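Local coordinates for ubiquitin-conjugating enzyme-like protein (Leishmania mexicana, PDB 6ZM3), which probably acts as a ubiquitin-conjugating enzyme variant of the UBE2V type, partnering an active conjugating enzyme in ubiquitin-chain assembly, at residues 25-30 with 116-121; 63-68 with 78-83; 74-79 with 105-110. One frame throughout, in Å; residues are numbered along the deposited sequence. Where two conformers were deposited one is given.

Contact 1: residues 25-30 with 116-121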
# COMPACT_ATOMS: atom_id res chain seq x y z
N GLY B 25 2.75 20.40 -4.67
CA GLY B 25 3.14 19.07 -5.12
C GLY B 25 4.66 18.94 -5.32
O GLY B 25 5.13 17.93 -5.86
N SER B 26 5.40 19.97 -4.88
CA SER B 26 6.85 20.03 -5.03
C SER B 26 7.52 18.97 -4.17
O SER B 26 8.17 18.07 -4.70
CB SER B 26 7.37 21.41 -4.70
OG SER B 26 8.76 21.37 -4.43
N ASN B 27 7.36 19.09 -2.85
CA ASN B 27 7.92 18.13 -1.91
C ASN B 27 7.22 16.81 -2.17
O ASN B 27 6.05 16.65 -1.84
CB ASN B 27 7.65 18.52 -0.46
CG ASN B 27 8.26 17.55 0.54
OD1 ASN B 27 8.38 16.36 0.28
ND2 ASN B 27 8.66 18.07 1.69
N GLN B 28 7.91 15.89 -2.85
CA GLN B 28 7.34 14.58 -3.07
C GLN B 28 8.28 13.54 -2.47
O GLN B 28 8.65 12.57 -3.12
CB GLN B 28 6.99 14.34 -4.54
CG GLN B 28 8.07 14.79 -5.52
CD GLN B 28 8.09 13.96 -6.79
OE1 GLN B 28 7.10 13.89 -7.52
NE2 GLN B 28 9.22 13.33 -7.05
N ASN B 29 8.67 13.78 -1.21
CA ASN B 29 9.37 12.74 -0.47
C ASN B 29 8.73 12.53 0.90
O ASN B 29 9.02 11.54 1.58
CB ASN B 29 10.89 12.87 -0.64
CG ASN B 29 11.43 14.10 0.06
OD1 ASN B 29 11.07 14.36 1.20
ND2 ASN B 29 12.28 14.86 -0.60
N VAL B 30 7.85 13.45 1.30
CA VAL B 30 7.06 13.32 2.52
C VAL B 30 5.63 13.81 2.29
O VAL B 30 5.40 14.77 1.53
CB VAL B 30 7.77 14.04 3.68
CG1 VAL B 30 6.84 14.53 4.76
CG2 VAL B 30 8.90 13.23 4.30
N CYS B 116 7.57 16.89 11.20
CA CYS B 116 7.88 15.64 11.91
C CYS B 116 8.32 14.57 10.93
O CYS B 116 9.34 13.90 11.15
CB CYS B 116 6.73 15.08 12.76
SG CYS B 116 6.25 16.05 14.21
N LEU B 117 7.57 14.43 9.82
CA LEU B 117 7.92 13.44 8.81
C LEU B 117 9.23 13.78 8.08
O LEU B 117 10.03 12.87 7.82
CB LEU B 117 6.75 13.22 7.84
CG LEU B 117 5.44 12.70 8.40
CD1 LEU B 117 4.52 12.22 7.25
CD2 LEU B 117 5.64 11.54 9.38
N SER B 118 9.47 15.06 7.71
CA SER B 118 10.74 15.42 7.10
C SER B 118 11.89 15.05 8.03
O SER B 118 12.92 14.61 7.55
CB SER B 118 10.83 16.87 6.69
OG SER B 118 10.56 16.97 5.31
N GLU B 119 11.67 15.26 9.33
CA GLU B 119 12.66 15.01 10.38
C GLU B 119 12.87 13.51 10.63
O GLU B 119 14.00 13.11 10.92
CB GLU B 119 12.35 15.79 11.65
CG GLU B 119 12.55 17.31 11.50
CD GLU B 119 13.99 17.76 11.35
OE1 GLU B 119 14.82 17.27 12.14
OE2 GLU B 119 14.31 18.51 10.39
N LEU B 120 11.81 12.69 10.52
CA LEU B 120 11.99 11.24 10.49
C LEU B 120 12.76 10.80 9.24
O LEU B 120 13.60 9.89 9.30
CB LEU B 120 10.63 10.55 10.63
CG LEU B 120 10.06 10.65 12.04
CD1 LEU B 120 8.59 10.25 12.08
CD2 LEU B 120 10.88 9.76 12.98
N ARG B 121 12.50 11.45 8.10
CA ARG B 121 13.21 11.13 6.88
C ARG B 121 14.70 11.50 6.96
O ARG B 121 15.54 10.74 6.48
CB ARG B 121 12.54 11.78 5.66
CG ARG B 121 13.03 11.19 4.35
CD ARG B 121 12.30 11.84 3.20
NE ARG B 121 12.91 11.62 1.91
CZ ARG B 121 13.87 12.38 1.38
NH1 ARG B 121 14.42 13.38 2.06
NH2 ARG B 121 14.31 12.12 0.17
O HOH W 1 11.68 16.18 3.02

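Contact 2: residues 63-68 with 78-83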
# COMPACT_ATOMS: atom_id res chain seq x y z
N SER B 63 4.62 3.92 5.22
CA SER B 63 3.34 4.44 5.68
C SER B 63 3.37 4.61 7.20
O SER B 63 3.92 3.75 7.90
CB SER B 63 2.16 3.55 5.29
OG SER B 63 1.93 3.58 3.86
N LEU B 64 2.75 5.69 7.66
CA LEU B 64 2.64 6.01 9.08
C LEU B 64 1.21 6.40 9.42
O LEU B 64 0.44 6.86 8.57
CB LEU B 64 3.58 7.19 9.36
CG LEU B 64 5.05 6.94 9.06
CD1 LEU B 64 5.44 7.49 7.68
CD2 LEU B 64 5.91 7.60 10.16
N GLU B 65 0.85 6.27 10.70
CA GLU B 65 -0.39 6.81 11.19
C GLU B 65 -0.03 7.89 12.21
O GLU B 65 0.94 7.69 12.97
CB GLU B 65 -1.18 5.73 11.91
CG GLU B 65 -2.53 6.21 12.40
CD GLU B 65 -3.48 5.04 12.63
OE1 GLU B 65 -4.28 4.70 11.69
OE2 GLU B 65 -3.40 4.46 13.73
N ILE B 66 -0.80 8.99 12.18
CA ILE B 66 -0.63 10.12 13.09
C ILE B 66 -1.93 10.35 13.84
O ILE B 66 -3.01 10.49 13.26
CB ILE B 66 -0.10 11.38 12.38
CG1 ILE B 66 1.12 11.01 11.53
CG2 ILE B 66 0.23 12.44 13.44
CD1 ILE B 66 1.60 12.05 10.51
N TYR B 67 -1.80 10.41 15.17
CA TYR B 67 -2.90 10.74 16.04
C TYR B 67 -2.62 12.08 16.72
O TYR B 67 -1.61 12.19 17.39
CB TYR B 67 -3.01 9.67 17.13
CG TYR B 67 -4.12 9.85 18.14
CD1 TYR B 67 -5.38 10.27 17.76
CD2 TYR B 67 -3.91 9.57 19.48
CE1 TYR B 67 -6.41 10.42 18.67
CE2 TYR B 67 -4.93 9.71 20.41
CZ TYR B 67 -6.18 10.14 20.00
OH TYR B 67 -7.20 10.29 20.89
N CYS B 68 -3.49 13.07 16.49
CA CYS B 68 -3.45 14.33 17.23
C CYS B 68 -4.55 14.34 18.29
O CYS B 68 -5.73 14.49 18.00
CB CYS B 68 -3.55 15.54 16.29
SG CYS B 68 -2.35 15.56 14.93
N HIS B 78 1.14 11.65 18.16
CA HIS B 78 1.55 10.25 18.28
C HIS B 78 1.73 9.70 16.88
O HIS B 78 0.77 9.69 16.12
CB HIS B 78 0.48 9.48 19.06
CG HIS B 78 0.16 10.12 20.37
ND1 HIS B 78 1.08 10.21 21.39
CD2 HIS B 78 -0.96 10.73 20.82
CE1 HIS B 78 0.53 10.82 22.42
NE2 HIS B 78 -0.72 11.15 22.10
N ILE B 79 2.97 9.32 16.54
CA ILE B 79 3.35 8.82 15.23
C ILE B 79 3.75 7.35 15.39
O ILE B 79 4.59 7.02 16.22
CB ILE B 79 4.47 9.69 14.61
CG1 ILE B 79 4.13 11.19 14.63
CG2 ILE B 79 4.86 9.22 13.21
CD1 ILE B 79 5.01 12.03 13.70
N ARG B 80 3.14 6.48 14.57
CA ARG B 80 3.47 5.06 14.52
C ARG B 80 3.81 4.73 13.06
O ARG B 80 3.03 5.07 12.16
CB ARG B 80 2.22 4.25 14.85
CG ARG B 80 2.46 2.90 15.50
CD ARG B 80 1.18 2.28 16.06
NE ARG B 80 -0.01 2.57 15.26
CZ ARG B 80 -0.60 1.71 14.41
NH1 ARG B 80 -0.13 0.48 14.25
NH2 ARG B 80 -1.68 2.07 13.73
N PHE B 81 4.92 4.02 12.84
CA PHE B 81 5.16 3.48 11.52
C PHE B 81 4.24 2.27 11.32
O PHE B 81 4.11 1.43 12.21
CB PHE B 81 6.62 3.08 11.32
CG PHE B 81 7.55 4.19 10.92
CD1 PHE B 81 8.13 5.01 11.90
CD2 PHE B 81 7.89 4.40 9.60
CE1 PHE B 81 9.00 6.02 11.53
CE2 PHE B 81 8.77 5.40 9.23
CZ PHE B 81 9.34 6.20 10.21
N LEU B 82 3.62 2.20 10.14
CA LEU B 82 2.87 1.01 9.74
C LEU B 82 3.79 0.08 8.96
O LEU B 82 3.67 -1.15 9.10
CB LEU B 82 1.67 1.41 8.88
CG LEU B 82 0.60 2.25 9.57
CD1 LEU B 82 -0.61 2.39 8.66
CD2 LEU B 82 0.18 1.65 10.90
N SER B 83 4.63 0.65 8.08
CA SER B 83 5.73 -0.04 7.45
C SER B 83 6.83 -0.28 8.48
O SER B 83 7.25 0.67 9.13
CB SER B 83 6.29 0.78 6.31
OG SER B 83 5.30 1.05 5.31

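Contact 3: residues 74-79 with 105-110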
# COMPACT_ATOMS: atom_id res chain seq x y z
N LYS B 74 0.13 21.12 21.92
CA LYS B 74 0.76 21.46 23.19
C LYS B 74 1.74 20.35 23.56
O LYS B 74 2.86 20.62 24.00
CB LYS B 74 -0.25 21.77 24.29
CG LYS B 74 -0.81 23.19 24.25
CD LYS B 74 -1.42 23.67 25.56
CE LYS B 74 -2.92 23.49 25.64
NZ LYS B 74 -3.31 22.06 25.77
N VAL B 75 1.31 19.11 23.29
CA VAL B 75 2.17 17.94 23.36
C VAL B 75 2.32 17.36 21.95
O VAL B 75 1.51 17.66 21.07
CB VAL B 75 1.61 16.90 24.35
CG1 VAL B 75 1.45 17.48 25.74
CG2 VAL B 75 0.30 16.31 23.87
N PRO B 76 3.34 16.53 21.64
CA PRO B 76 3.58 16.12 20.26
C PRO B 76 2.47 15.21 19.72
O PRO B 76 1.70 14.64 20.50
CB PRO B 76 4.94 15.38 20.34
CG PRO B 76 5.53 15.81 21.68
CD PRO B 76 4.33 15.96 22.58
N PRO B 77 2.36 15.03 18.38
CA PRO B 77 1.46 14.03 17.83
C PRO B 77 2.03 12.64 18.13
O PRO B 77 3.24 12.48 18.30
CB PRO B 77 1.55 14.26 16.31
CG PRO B 77 2.87 14.96 16.06
CD PRO B 77 3.18 15.69 17.35
N HIS B 78 1.14 11.65 18.16
CA HIS B 78 1.55 10.25 18.28
C HIS B 78 1.73 9.70 16.88
O HIS B 78 0.77 9.69 16.12
CB HIS B 78 0.48 9.48 19.06
CG HIS B 78 0.16 10.12 20.37
ND1 HIS B 78 1.08 10.21 21.39
CD2 HIS B 78 -0.96 10.73 20.82
CE1 HIS B 78 0.53 10.82 22.42
NE2 HIS B 78 -0.72 11.15 22.10
N ILE B 79 2.97 9.32 16.54
CA ILE B 79 3.35 8.82 15.23
C ILE B 79 3.75 7.35 15.39
O ILE B 79 4.59 7.02 16.22
CB ILE B 79 4.47 9.69 14.61
CG1 ILE B 79 4.13 11.19 14.63
CG2 ILE B 79 4.86 9.22 13.21
CD1 ILE B 79 5.01 12.03 13.70
N LYS B 105 11.66 15.05 21.96
CA LYS B 105 12.37 15.22 23.22
C LYS B 105 12.35 16.69 23.62
O LYS B 105 12.06 17.02 24.77
CB LYS B 105 13.83 14.78 23.04
CG LYS B 105 14.66 14.67 24.33
CD LYS B 105 16.15 14.54 24.04
CE LYS B 105 16.94 13.73 25.04
NZ LYS B 105 16.89 14.31 26.40
N HIS B 106 12.68 17.56 22.65
CA HIS B 106 12.63 19.00 22.84
C HIS B 106 11.49 19.59 22.00
O HIS B 106 11.74 20.25 20.99
CB HIS B 106 14.00 19.60 22.48
CG HIS B 106 15.11 19.08 23.34
ND1 HIS B 106 15.12 19.22 24.72
CD2 HIS B 106 16.28 18.48 23.01
CE1 HIS B 106 16.23 18.70 25.21
NE2 HIS B 106 16.96 18.25 24.17
N TRP B 107 10.24 19.35 22.45
CA TRP B 107 9.05 19.61 21.64
C TRP B 107 8.80 21.11 21.58
O TRP B 107 8.66 21.75 22.62
CB TRP B 107 7.83 18.86 22.21
CG TRP B 107 6.52 19.19 21.54
CD1 TRP B 107 5.42 19.79 22.10
CD2 TRP B 107 6.18 18.94 20.17
NE1 TRP B 107 4.43 19.93 21.16
CE2 TRP B 107 4.88 19.44 19.96
CE3 TRP B 107 6.87 18.37 19.09
CZ2 TRP B 107 4.23 19.33 18.73
CZ3 TRP B 107 6.24 18.29 17.86
CH2 TRP B 107 4.95 18.79 17.69
N ASP B 108 8.74 21.65 20.36
CA ASP B 108 8.30 23.00 20.05
C ASP B 108 6.92 22.92 19.37
O ASP B 108 6.83 22.40 18.27
CB ASP B 108 9.33 23.62 19.11
CG ASP B 108 9.04 25.05 18.68
OD1 ASP B 108 7.91 25.53 18.94
OD2 ASP B 108 9.95 25.67 18.08
N ARG B 109 5.86 23.41 20.05
CA ARG B 109 4.53 23.71 19.52
C ARG B 109 4.51 23.91 18.01
O ARG B 109 3.61 23.42 17.33
CB ARG B 109 4.05 25.06 20.08
CG ARG B 109 3.03 24.96 21.20
CD ARG B 109 2.20 26.24 21.22
NE ARG B 109 1.19 26.31 20.16
CZ ARG B 109 -0.11 26.07 20.33
NH1 ARG B 109 -0.58 25.75 21.52
NH2 ARG B 109 -0.94 26.16 19.30
N ARG B 110 5.48 24.67 17.48
CA ARG B 110 5.44 25.17 16.12
C ARG B 110 5.64 24.06 15.08
O ARG B 110 5.43 24.27 13.88
CB ARG B 110 6.42 26.34 15.96
CG ARG B 110 5.93 27.65 16.55
CD ARG B 110 7.04 28.69 16.54
NE ARG B 110 8.14 28.35 17.46
CZ ARG B 110 9.31 28.98 17.53
NH1 ARG B 110 9.59 30.01 16.75
NH2 ARG B 110 10.22 28.57 18.40

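Contact 1: residues 25-30 with 116-121
Val30 is pressed against Leu117 at the tight end of this contact, its CG1 only 3.3 Å from Leu117 CB, closer than carbons usually come. A branched valine suits the spot: CG1 lies anti to the backbone N (chi1 153°) and meets Leu117, while CG2 lies over the helix backbone at Leu117 O and is 3.8 Å from Arg121 CD. The other end is polar and partly exposed. There the Asn29 amide lies flat on the guanidinium of Arg121, the planes 6° apart, with Asn29 CG 3.3 Å from Arg121 CZ. The two groups stack, and the NE hydrogen of Arg121 goes instead to Val50 O. On this side a water donates to Asn29 OD1 (2.6 Å); its link to Ser118 OG, seen with one of two conformers of Ser118, is less certain. Asn27 shapes the loop: its OD1 accepts from Asn29 N at 3.0 Å, an Asx turn, and also from Val30 N. The contact thus sets the loop after helix 9-22, where strand 30-34 begins, against helix 113-125, with Ile49 of strand 44-50 touching Val30, Leu117 and Arg121 alike.

Contact 2: residues 63-68 with 78-83
Glu65 and Arg80 form a salt bridge, Arg80 NH2 lying 2.9 Å from Glu65 OE2. Their side chains run side by side on one face of the sheet. The oxygen sits in the guanidinium plane, at its edge, but NH2 approaches from above the carboxylate, whose plane is turned 62° from the guanidinium. A bend at chi3 (35°) turns Arg80 NE toward Glu65, whereas Glu65 is extended and offers its other oxygen, OE1, to Arg35. One carboxylate thus answers two arginines, which would be expected to stabilise its charge.

Beneath the pair, Glu65 N and O bond to Arg80 O and N, and Tyr67 exchanges the same two bonds with His78, with Tyr67 N 2.8 Å from His78 O. At the far end Ser63 O accepts from both Leu82 N (2.7 Å) and Ser83 N, while Ser83 OG takes the N-H of Ser63; a short hydroxyl side chain can stand in for a backbone carbonyl and take an N-H of the neighbouring strand. The strands are the last two of the four-stranded antiparallel meander of the ubiquitin-conjugating fold, with Glu65–Arg80 and Tyr67–His78 as hydrogen-bonded pairs.

Leu64 and Ile66 point to the opposite face with Ile79 and Phe81, apolar residues suited to a buried layer under helix 113-125. Leu64 CD2 stands over the middle of the Phe81 ring, 3.5 Å from its centroid and 3° off the normal, a CH-pi contact, and is 3.6 Å from Ile79 CG2. On the polar face the rings of Tyr67 and His78 meet rim to rim, CD2 to CD2 at 3.4 Å, and Tyr67 also stacks on Tyr44. Near the strand ends Ser63, Leu82 and Ser83 pack against another protein chain.

Contact 3: residues 74-79 with 105-110
Just after Trp107, which packs on Pro76, Asp108 opens an Asx turn: its OD1 accepts from both Arg110 N, at 3.0 Å, and Arg110 NE. The backbone N-H, which defines the turn, comes from above the carboxylate plane, whereas NE is met by the syn lone pair of OD1, with OD1 close to the guanidinium plane of Arg110. Arg110 NH2 completes the salt bridge to Asp108 OD2 at 2.9 Å. Aspartate suits the place because its short side chain can reach the backbone two residues on and still present both oxygens to a long arginine.

The indole is held by an N-H bond to Pro73 O, just before 74-79, with Lys74 O near the ring plane at the edge, 3.3 Å from Trp107 CD1. Pro73, Pro76 and Pro77 belong to the PxxPP motif of ubiquitin-conjugating enzymes, which leads into strand 78-81, and Trp107, on the loop before helix 113-125, packs against it, consistent with the family fold.

Across one face of the indole lies Pro76: its CA is 3.6 Å from the centroid of the six-membered ring, 15° off the normal, a CH-pi contact, while Pro76 CG lies above the CG-CD2 bond of Trp107, 3.5 Å from Trp107 CG. Proline suits this place, since its compact ring, with little freedom to move, lays several CH groups over a broad aromatic face. The CB of Trp107 points toward the prolines, and CG, anti to the backbone N (chi1 173°), continues that way. Pro77 CD reaches Trp107 CH2 at 3.6 Å, and on the opposite face the backbone N of Arg109 sits toward the rim. Farther out, the aliphatic Lys74 CG lies 3.7 Å from Arg109 NH1, the two chains side by side, while Arg109 NH2 bonds to Val7 O. Phe104 of helix 102-105 packs on both Pro76 and Pro77.

Along the chain contact 1 encloses the others: 25-30 comes first and 116-121 last, with contacts 2 and 3 nested between them. Contacts 2 and 3 share His78 and Ile79, contact 3 leading into strand 78-81 and contact 2 pairing it with strand 61-67. Centres lie about 14 Å apart for contacts 1 and 2 and for contacts 2 and 3, and about 17 Å for contacts 1 and 3. Helix 113-125 joins them: Cys116 and Leu120 rest on Ile79, Leu117 on Leu64, and Cys116 SG lies near Pro77. Meander, proline-rich entry and crossing helix thus share one core, that of the ubiquitin-conjugating fold.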